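Local coordinates for halogenase (Chondromyces crocatus, PDB 3E1T), which binds FAD and is an FAD-dependent halogenase, probably one that chlorinates a precursor of the natural product chondrochloren, at residues H132-V137 with T172-A177; E142-V147 with R162-A167; G194-G199 with E264-A269. One frame throughout, in Å; residues are numbered along the deposited sequence.

Interaction 1 of 3, residues H132-V137 with T172-A177; sequences HEVIDV and TRVSQA. With FAD (flavin-adenine dinucleotide), chain C.
The adenine end of the FAD pocket is where Glu133 and Val134, on edge strand 133-140, meet Arg173 from the loop after strand 163-166. Val134 reads the adenine with its backbone. Val134 N donates to FAD N1A at 3.0 Å, and FAD N6A donates back to Val134 O at 3.0 Å. Arg173 comes in beside the same amine, with CD 3.6 Å from FAD N6A. A bend at chi3 (-75°) swings NE off the line of the chain. The guanidinium then reaches Glu133, whose extended side chain crosses that of Arg173 at about a right angle. The salt bridge uses one carboxylate oxygen: Glu133 OE2 lies 2.7 Å from Arg173 NH1, near the guanidinium plane, while the two flat groups stand 85° apart. Ile135 CD1 covers one face of the guanidinium, toward its rim. Farther along the strand the contact turns apolar. Val137 CG2 packs 3.9 Å from Val174 CB, and Met298 of the neighbouring parallel sheet touches both valines. Thr172 OG1 accepts from Val174 N in an ST turn. Water 1 lies in the guanidinium plane, taking a bond from Arg173 NE at 2.6 Å and giving one to Ile135 O at 3.3 Å.

Interaction 2 of 3, residues E142-V147 with R162-A167; sequences ERAVGV and RFIVDA. With FAD (flavin-adenine dinucleotide), chain C.
Arg143 and Arg162 bring like charges close together, with Arg143 NH2 only 4.0 Å from Arg162 NE. Their guanidinium planes are turned 51° apart. Glu340 probably offsets the repulsion, since its OE2 forms a salt bridge with each arginine. The Arg143 guanidinium also binds the main-chain oxygen of Arg162. Arg143 is extended, with CG anti to its backbone N, and its NH2 donates to Arg162 O at 2.9 Å (148° at the hydrogen). Arg143 NE adds a weak bond to Arg162 O at 3.4 Å. Water 2, in the plane of the Arg143 guanidinium, accepts from Arg143 NE at 2.8 Å and lies between Ala144 O and Arg162 O. An alanine in place of Arg143 would probably leave Arg162 O without its two guanidinium donors, NE and NH2, and Glu340 with one basic partner fewer. The other half of the contact is apolar and buried. Ile164 points at strand 143-147 and spreads its branches along it. Ile164 CG1 meets Ala144 CB at 3.9 Å. Ile164 CD1 rests 3.7 Å from Gly146 CA. Ile164 CG2 touches Val147 CG1 at 3.7 Å. Val145 and Gly146 form a classic beta bulge opposite Leu138. The two strand segments run at 77° to each other, so they pack face on face and do not pair. Phe163 and Val165 turn to helix 315-333 instead. This layering, an antiparallel meander on one side of a parallel sheet and helices on the other, is typical of the Rossmann-type FAD-binding domain of glutathione reductase-like flavoproteins.

Interaction 3 of 3, residues G194-G199 with E264-A269; sequences GYFENG and EYLAPA
Phe196 and Leu266 make the tight, buried part of this contact, and Asn198 with Pro268 makes its loose outer side. Phe196 CB is directed at the segment 264-269. Its chi1 of -67° places CG beside the backbone N, where CG meets Leu266 CD2. Leu266 CD1 sits over the centre of the ring, 3.9 Å from the centroid of the Phe196 ring and 2° off the ring normal. This is a CH-pi contact with the methyl squarely on the face. The second methyl, Leu266 CD2, lies by the base of the ring, 3.7 Å from Phe196 CB. Val232 and Ile256 touch both residues and extend this apolar cluster. The packing stays close at Gly199, whose CA lies 3.4 Å from Tyr265 O. Ala269 packs beside residues 197-199. Ala269 CA makes a CA-H...O contact with Glu197 O at 3.2 Å, bent to 121° at the hydrogen. Ala269 CB lies 3.8 Å from Gly199 N. On the solvent side the contact thins out. Asn198 and Pro268 are exposed and meet mainly through Asn198 O and Pro268 CB, 3.6 Å apart. Glu197 points away from segment 264-269. Leu266 to Ala269 form a type I turn, in which Ala269 N donates to Leu266 O at 2.8 Å. The chain then enters strand 270-271, which pairs with strand 189-197. The arrangement is helix 260-266 and the turn after it, packed on a large mixed sheet, consistent with the substrate-binding domain of monooxygenase-like FAD-dependent halogenases.

Overall arrangement
Interactions 1 and 2 belong together. Their centres are about 10 Å apart, and strands 133-140 and 143-150 are neighbours in one sheet. They also touch, through a probable hydrogen bond between Thr172 OG1 and Asp166 OD2. Interaction 1 holds the adenine of FAD directly; interaction 2 reaches the cofactor only at Ala167, at the end of one segment. Interaction 1 is partly buried and pairs opposite charges, with valine packing beyond. Interaction 2 is more buried and brings two arginines together, bridged by an outside glutamate. Interaction 3 lies about 39 Å from interaction 1 and about 45 Å from interaction 2, centre to centre, in a different sheet. It is partly buried, with Asn198 and Pro268 exposed, and depends on apolar and CH-pi packing.

Interaction 1 of 3, residues H132-V137 with T172-A177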
# COMPACT_ATOMS: atom_id res chain seq x y z
N HIS A 132 20.00 11.19 6.52
CA HIS A 132 20.96 10.40 5.76
C HIS A 132 20.33 9.85 4.48
O HIS A 132 19.45 8.97 4.54
CB HIS A 132 21.49 9.25 6.62
CG HIS A 132 22.45 9.67 7.70
ND1 HIS A 132 23.64 9.00 7.94
CD2 HIS A 132 22.40 10.66 8.62
CE1 HIS A 132 24.27 9.56 8.95
NE2 HIS A 132 23.54 10.58 9.38
N GLU A 133 20.77 10.36 3.33
CA GLU A 133 20.24 9.93 2.03
C GLU A 133 21.16 8.94 1.31
O GLU A 133 22.29 9.28 0.96
CB GLU A 133 19.97 11.14 1.13
CG GLU A 133 19.46 10.78 -0.26
CD GLU A 133 19.10 11.99 -1.12
OE1 GLU A 133 19.58 13.11 -0.84
OE2 GLU A 133 18.34 11.80 -2.09
N VAL A 134 20.65 7.73 1.08
CA VAL A 134 21.37 6.72 0.28
C VAL A 134 21.39 7.14 -1.19
O VAL A 134 20.38 7.58 -1.74
CB VAL A 134 20.78 5.31 0.46
CG1 VAL A 134 21.46 4.29 -0.47
CG2 VAL A 134 20.93 4.86 1.90
N ILE A 135 22.57 7.02 -1.80
CA ILE A 135 22.84 7.50 -3.14
C ILE A 135 22.96 6.33 -4.10
O ILE A 135 22.48 6.38 -5.24
CB ILE A 135 24.16 8.35 -3.16
CG1 ILE A 135 24.11 9.47 -2.12
CG2 ILE A 135 24.43 8.93 -4.55
CD1 ILE A 135 23.01 10.51 -2.38
N ASP A 136 23.62 5.28 -3.64
CA ASP A 136 23.89 4.11 -4.46
C ASP A 136 24.00 2.91 -3.56
O ASP A 136 24.46 3.02 -2.43
CB ASP A 136 25.22 4.27 -5.21
CG ASP A 136 25.24 5.49 -6.10
OD1 ASP A 136 24.60 5.45 -7.18
OD2 ASP A 136 25.91 6.48 -5.74
N VAL A 137 23.60 1.75 -4.08
CA VAL A 137 23.95 0.46 -3.50
C VAL A 137 25.22 -0.04 -4.22
O VAL A 137 25.31 0.03 -5.44
CB VAL A 137 22.81 -0.59 -3.66
CG1 VAL A 137 23.24 -1.95 -3.13
CG2 VAL A 137 21.53 -0.12 -2.94
N THR A 172 12.08 5.50 -4.75
CA THR A 172 13.37 4.81 -4.66
C THR A 172 14.28 5.15 -5.84
O THR A 172 13.82 5.24 -7.00
CB THR A 172 13.22 3.27 -4.59
OG1 THR A 172 14.51 2.67 -4.80
CG2 THR A 172 12.26 2.75 -5.67
N ARG A 173 15.55 5.36 -5.54
CA ARG A 173 16.55 5.64 -6.57
C ARG A 173 17.47 4.44 -6.79
O ARG A 173 18.40 4.51 -7.59
CB ARG A 173 17.33 6.94 -6.26
CG ARG A 173 18.15 6.94 -4.95
CD ARG A 173 18.52 8.37 -4.48
NE ARG A 173 19.59 8.98 -5.28
CZ ARG A 173 19.88 10.29 -5.28
NH1 ARG A 173 19.18 11.14 -4.53
NH2 ARG A 173 20.86 10.74 -6.04
N VAL A 174 17.19 3.32 -6.12
CA VAL A 174 18.08 2.15 -6.18
C VAL A 174 17.41 0.84 -6.61
O VAL A 174 18.09 -0.16 -6.84
CB VAL A 174 18.84 1.91 -4.81
CG1 VAL A 174 19.68 3.13 -4.42
CG2 VAL A 174 17.87 1.53 -3.68
N SER A 175 16.09 0.85 -6.76
CA SER A 175 15.38 -0.41 -7.07
C SER A 175 15.77 -1.04 -8.39
O SER A 175 15.67 -2.25 -8.55
CB SER A 175 13.85 -0.23 -7.01
OG SER A 175 13.40 0.56 -8.09
N GLN A 176 16.24 -0.23 -9.34
CA GLN A 176 16.64 -0.75 -10.66
C GLN A 176 17.84 -1.71 -10.60
O GLN A 176 18.10 -2.46 -11.54
CB GLN A 176 16.90 0.38 -11.66
CG GLN A 176 18.22 1.11 -11.45
CD GLN A 176 18.18 2.06 -10.27
OE1 GLN A 176 17.11 2.35 -9.72
NE2 GLN A 176 19.35 2.57 -9.88
N ALA A 177 18.54 -1.71 -9.47
CA ALA A 177 19.59 -2.68 -9.22
C ALA A 177 19.03 -4.09 -9.04
O ALA A 177 19.76 -5.07 -9.24
CB ALA A 177 20.42 -2.26 -8.02
PA FAD C . 7.31 5.01 2.50
O1A FAD C . 6.19 5.17 3.50
O2A FAD C . 7.19 5.85 1.28
O5B FAD C . 8.68 5.39 3.26
C5B FAD C . 9.94 5.28 2.60
C4B FAD C . 10.97 6.13 3.34
O4B FAD C . 12.21 6.15 2.66
C3B FAD C . 10.52 7.59 3.44
O3B FAD C . 10.54 7.96 4.80
C2B FAD C . 11.55 8.38 2.67
O2B FAD C . 11.85 9.57 3.34
C1B FAD C . 12.75 7.44 2.66
N9A FAD C . 13.65 7.58 1.50
C8A FAD C . 13.34 7.83 0.18
N7A FAD C . 14.49 7.83 -0.52
C5A FAD C . 15.53 7.58 0.31
C6A FAD C . 16.92 7.48 0.14
N6A FAD C . 17.49 7.77 -1.04
N1A FAD C . 17.71 7.20 1.22
C2A FAD C . 17.17 7.05 2.48
N3A FAD C . 15.80 7.16 2.64
C4A FAD C . 15.00 7.41 1.58
N1 FAD C . -1.78 2.73 2.30
C2 FAD C . -2.55 2.35 3.37
O2 FAD C . -2.16 1.42 4.07
N3 FAD C . -3.74 3.01 3.62
C4 FAD C . -4.16 4.06 2.81
O4 FAD C . -5.21 4.66 3.04
C4X FAD C . -3.39 4.43 1.72
N5 FAD C . -3.77 5.47 0.89
C5X FAD C . -2.97 5.82 -0.18
C6 FAD C . -3.35 6.86 -1.04
C7 FAD C . -2.53 7.22 -2.12
C7M FAD C . -3.06 8.18 -3.15
C8 FAD C . -1.34 6.52 -2.36
C8M FAD C . -0.54 6.73 -3.63
C9 FAD C . -0.96 5.50 -1.50
C9A FAD C . -1.77 5.14 -0.42
N10 FAD C . -1.37 4.12 0.42
C10 FAD C . -2.18 3.75 1.48
C1' FAD C . -0.02 3.45 0.24
C2' FAD C . 1.05 3.90 1.25
O2' FAD C . 1.32 5.26 1.02
C3' FAD C . 2.35 3.09 1.08
O3' FAD C . 2.07 1.76 0.70
C4' FAD C . 3.22 3.00 2.33
O4' FAD C . 3.62 4.29 2.72
C5' FAD C . 4.46 2.16 2.01
O5' FAD C . 5.41 2.33 3.03
P FAD C . 6.98 2.16 2.73
O1P FAD C . 7.70 1.89 4.04
O2P FAD C . 7.22 1.05 1.77
O3P FAD C . 7.42 3.50 2.00
O HOH W 1 20.83 8.21 -7.38

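Interaction 2 of 3, residues E142-V147 with R162-A167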
# COMPACT_ATOMS: atom_id res chain seq x y z
N GLU A 142 29.23 -9.80 -7.72
CA GLU A 142 27.84 -9.89 -8.20
C GLU A 142 26.84 -9.89 -7.05
O GLU A 142 25.73 -10.40 -7.19
CB GLU A 142 27.63 -11.13 -9.06
CG GLU A 142 28.56 -11.27 -10.26
CD GLU A 142 28.45 -12.64 -10.90
OE1 GLU A 142 27.38 -13.28 -10.76
OE2 GLU A 142 29.43 -13.09 -11.55
N ARG A 143 27.25 -9.33 -5.91
CA ARG A 143 26.42 -9.27 -4.71
C ARG A 143 26.35 -7.83 -4.22
O ARG A 143 27.32 -7.08 -4.35
CB ARG A 143 27.02 -10.17 -3.62
CG ARG A 143 26.07 -10.44 -2.45
CD ARG A 143 26.75 -11.10 -1.24
NE ARG A 143 25.85 -11.16 -0.09
CZ ARG A 143 24.88 -12.07 0.07
NH1 ARG A 143 24.70 -13.02 -0.84
NH2 ARG A 143 24.11 -12.04 1.15
N ALA A 144 25.19 -7.43 -3.68
CA ALA A 144 25.10 -6.13 -3.00
C ALA A 144 25.93 -6.23 -1.73
O ALA A 144 25.79 -7.19 -0.98
CB ALA A 144 23.65 -5.79 -2.67
N VAL A 145 26.82 -5.26 -1.51
CA VAL A 145 27.77 -5.37 -0.39
C VAL A 145 27.79 -4.14 0.51
O VAL A 145 28.36 -4.18 1.60
CB VAL A 145 29.23 -5.73 -0.83
CG1 VAL A 145 29.37 -7.22 -1.12
CG2 VAL A 145 29.69 -4.90 -2.00
N GLY A 146 27.18 -3.06 0.05
CA GLY A 146 27.10 -1.85 0.85
C GLY A 146 26.33 -0.76 0.18
O GLY A 146 25.65 -0.99 -0.83
N VAL A 147 26.41 0.44 0.74
CA VAL A 147 25.76 1.61 0.18
C VAL A 147 26.69 2.82 0.22
O VAL A 147 27.60 2.88 1.05
CB VAL A 147 24.43 1.96 0.92
CG1 VAL A 147 23.40 0.83 0.76
CG2 VAL A 147 24.68 2.29 2.40
N ARG A 162 26.01 -7.77 4.96
CA ARG A 162 25.68 -8.97 4.20
C ARG A 162 24.39 -8.81 3.36
O ARG A 162 24.25 -9.41 2.29
CB ARG A 162 25.58 -10.18 5.14
CG ARG A 162 25.48 -11.53 4.41
CD ARG A 162 25.29 -12.69 5.36
NE ARG A 162 24.72 -13.86 4.68
CZ ARG A 162 24.49 -15.04 5.24
NH1 ARG A 162 24.81 -15.26 6.52
NH2 ARG A 162 23.96 -16.03 4.53
N PHE A 163 23.46 -7.99 3.85
CA PHE A 163 22.17 -7.76 3.19
C PHE A 163 21.85 -6.29 3.11
O PHE A 163 22.01 -5.57 4.09
CB PHE A 163 21.04 -8.45 3.95
CG PHE A 163 21.20 -9.92 4.07
CD1 PHE A 163 20.95 -10.76 3.00
CD2 PHE A 163 21.59 -10.49 5.28
CE1 PHE A 163 21.09 -12.14 3.12
CE2 PHE A 163 21.72 -11.86 5.41
CZ PHE A 163 21.47 -12.69 4.33
N ILE A 164 21.39 -5.85 1.94
CA ILE A 164 20.94 -4.47 1.72
C ILE A 164 19.47 -4.54 1.28
O ILE A 164 19.15 -5.31 0.37
CB ILE A 164 21.75 -3.75 0.61
CG1 ILE A 164 23.26 -3.98 0.75
CG2 ILE A 164 21.40 -2.24 0.56
CD1 ILE A 164 23.89 -3.36 1.98
N VAL A 165 18.60 -3.79 1.94
CA VAL A 165 17.17 -3.77 1.57
C VAL A 165 16.66 -2.37 1.25
O VAL A 165 16.81 -1.45 2.05
CB VAL A 165 16.28 -4.42 2.64
CG1 VAL A 165 14.80 -4.30 2.24
CG2 VAL A 165 16.67 -5.90 2.85
N ASP A 166 16.06 -2.22 0.06
CA ASP A 166 15.41 -0.98 -0.35
C ASP A 166 13.99 -0.96 0.20
O ASP A 166 13.12 -1.74 -0.22
CB ASP A 166 15.41 -0.88 -1.88
CG ASP A 166 14.87 0.45 -2.39
OD1 ASP A 166 14.67 1.42 -1.61
OD2 ASP A 166 14.64 0.54 -3.61
N ALA A 167 13.77 -0.08 1.17
CA ALA A 167 12.46 0.20 1.72
C ALA A 167 12.24 1.69 1.54
O ALA A 167 11.64 2.34 2.38
CB ALA A 167 12.40 -0.15 3.20
PA FAD C . 7.31 5.01 2.50
O1A FAD C . 6.19 5.17 3.50
O2A FAD C . 7.19 5.85 1.28
O5B FAD C . 8.68 5.39 3.26
C5B FAD C . 9.94 5.28 2.60
C4B FAD C . 10.97 6.13 3.34
O4B FAD C . 12.21 6.15 2.66
C3B FAD C . 10.52 7.59 3.44
O3B FAD C . 10.54 7.96 4.80
C2B FAD C . 11.55 8.38 2.67
O2B FAD C . 11.85 9.57 3.34
C1B FAD C . 12.75 7.44 2.66
N9A FAD C . 13.65 7.58 1.50
C8A FAD C . 13.34 7.83 0.18
N7A FAD C . 14.49 7.83 -0.52
C5A FAD C . 15.53 7.58 0.31
C6A FAD C . 16.92 7.48 0.14
N6A FAD C . 17.49 7.77 -1.04
N1A FAD C . 17.71 7.20 1.22
C2A FAD C . 17.17 7.05 2.48
N3A FAD C . 15.80 7.16 2.64
C4A FAD C . 15.00 7.41 1.58
N1 FAD C . -1.78 2.73 2.30
C2 FAD C . -2.55 2.35 3.37
O2 FAD C . -2.16 1.42 4.07
N3 FAD C . -3.74 3.01 3.62
C4 FAD C . -4.16 4.06 2.81
O4 FAD C . -5.21 4.66 3.04
C4X FAD C . -3.39 4.43 1.72
N5 FAD C . -3.77 5.47 0.89
C5X FAD C . -2.97 5.82 -0.18
C6 FAD C . -3.35 6.86 -1.04
C7 FAD C . -2.53 7.22 -2.12
C7M FAD C . -3.06 8.18 -3.15
C8 FAD C . -1.34 6.52 -2.36
C8M FAD C . -0.54 6.73 -3.63
C9 FAD C . -0.96 5.50 -1.50
C9A FAD C . -1.77 5.14 -0.42
N10 FAD C . -1.37 4.12 0.42
C10 FAD C . -2.18 3.75 1.48
C1' FAD C . -0.02 3.45 0.24
C2' FAD C . 1.05 3.90 1.25
O2' FAD C . 1.32 5.26 1.02
C3' FAD C . 2.35 3.09 1.08
O3' FAD C . 2.07 1.76 0.70
C4' FAD C . 3.22 3.00 2.33
O4' FAD C . 3.62 4.29 2.72
C5' FAD C . 4.46 2.16 2.01
O5' FAD C . 5.41 2.33 3.03
P FAD C . 6.98 2.16 2.73
O1P FAD C . 7.70 1.89 4.04
O2P FAD C . 7.22 1.05 1.77
O3P FAD C . 7.42 3.50 2.00
O HOH W 2 26.75 -8.65 0.88

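Interaction 3 of 3, residues G194-G199 with E264-A269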
# COMPACT_ATOMS: atom_id res chain seq x y z
N GLY A 194 -6.14 16.68 -0.12
CA GLY A 194 -5.86 17.68 0.91
C GLY A 194 -6.44 17.31 2.26
O GLY A 194 -6.87 16.16 2.48
N TYR A 195 -6.46 18.27 3.17
CA TYR A 195 -6.97 18.04 4.52
C TYR A 195 -7.97 19.10 4.93
O TYR A 195 -7.80 20.29 4.64
CB TYR A 195 -5.82 17.97 5.52
CG TYR A 195 -4.91 16.79 5.25
CD1 TYR A 195 -5.12 15.58 5.89
CD2 TYR A 195 -3.86 16.89 4.33
CE1 TYR A 195 -4.29 14.49 5.64
CE2 TYR A 195 -3.04 15.80 4.06
CZ TYR A 195 -3.26 14.62 4.72
OH TYR A 195 -2.45 13.54 4.48
N PHE A 196 -9.02 18.65 5.60
CA PHE A 196 -10.13 19.53 5.95
C PHE A 196 -10.39 19.48 7.45
O PHE A 196 -10.23 18.44 8.09
CB PHE A 196 -11.37 19.14 5.14
CG PHE A 196 -11.24 19.39 3.65
CD1 PHE A 196 -11.80 20.52 3.07
CD2 PHE A 196 -10.54 18.49 2.83
CE1 PHE A 196 -11.68 20.76 1.70
CE2 PHE A 196 -10.40 18.72 1.47
CZ PHE A 196 -10.97 19.86 0.90
N GLU A 197 -10.76 20.63 8.01
CA GLU A 197 -11.10 20.73 9.43
C GLU A 197 -12.60 20.90 9.61
O GLU A 197 -13.22 21.67 8.87
CB GLU A 197 -10.38 21.91 10.09
CG GLU A 197 -8.94 21.61 10.47
CD GLU A 197 -8.14 22.87 10.79
OE1 GLU A 197 -8.37 23.91 10.14
OE2 GLU A 197 -7.29 22.82 11.70
N ASN A 198 -13.16 20.18 10.58
CA ASN A 198 -14.56 20.33 11.03
C ASN A 198 -15.61 19.73 10.10
O ASN A 198 -16.77 20.17 10.07
CB ASN A 198 -14.89 21.80 11.37
CG ASN A 198 -13.96 22.38 12.42
OD1 ASN A 198 -13.35 23.43 12.22
ND2 ASN A 198 -13.84 21.68 13.55
N GLY A 199 -15.21 18.70 9.36
CA GLY A 199 -16.12 17.99 8.48
C GLY A 199 -16.96 16.97 9.23
O GLY A 199 -16.62 16.56 10.34
N GLU A 264 -21.62 17.23 0.89
CA GLU A 264 -22.32 17.45 2.14
C GLU A 264 -21.43 17.27 3.38
O GLU A 264 -21.49 18.08 4.31
CB GLU A 264 -23.62 16.63 2.22
CG GLU A 264 -23.48 15.16 2.56
CD GLU A 264 -24.67 14.64 3.36
OE1 GLU A 264 -25.51 13.93 2.77
OE2 GLU A 264 -24.76 14.94 4.57
N TYR A 265 -20.56 16.26 3.37
CA TYR A 265 -19.69 16.04 4.52
C TYR A 265 -18.70 17.18 4.73
O TYR A 265 -18.24 17.39 5.86
CB TYR A 265 -18.97 14.69 4.43
CG TYR A 265 -19.78 13.52 4.95
CD1 TYR A 265 -21.10 13.33 4.54
CD2 TYR A 265 -19.23 12.60 5.83
CE1 TYR A 265 -21.85 12.27 4.99
CE2 TYR A 265 -19.98 11.53 6.30
CZ TYR A 265 -21.29 11.37 5.87
OH TYR A 265 -22.05 10.32 6.32
N LEU A 266 -18.38 17.92 3.67
CA LEU A 266 -17.41 19.02 3.77
C LEU A 266 -18.02 20.43 3.82
O LEU A 266 -17.29 21.41 4.02
CB LEU A 266 -16.35 18.93 2.66
CG LEU A 266 -15.38 17.73 2.71
CD1 LEU A 266 -14.45 17.75 1.52
CD2 LEU A 266 -14.57 17.66 4.02
N ALA A 267 -19.34 20.52 3.66
CA ALA A 267 -20.05 21.79 3.78
C ALA A 267 -19.71 22.56 5.07
O ALA A 267 -19.44 23.77 5.00
CB ALA A 267 -21.57 21.60 3.62
N PRO A 268 -19.70 21.88 6.24
CA PRO A 268 -19.30 22.59 7.47
C PRO A 268 -17.80 22.88 7.58
O PRO A 268 -17.38 23.57 8.51
CB PRO A 268 -19.71 21.61 8.59
CG PRO A 268 -20.53 20.57 7.95
CD PRO A 268 -20.09 20.49 6.53
N ALA A 269 -17.02 22.38 6.62
CA ALA A 269 -15.57 22.30 6.78
C ALA A 269 -14.79 23.43 6.15
O ALA A 269 -15.22 24.05 5.17
CB ALA A 269 -15.05 20.93 6.29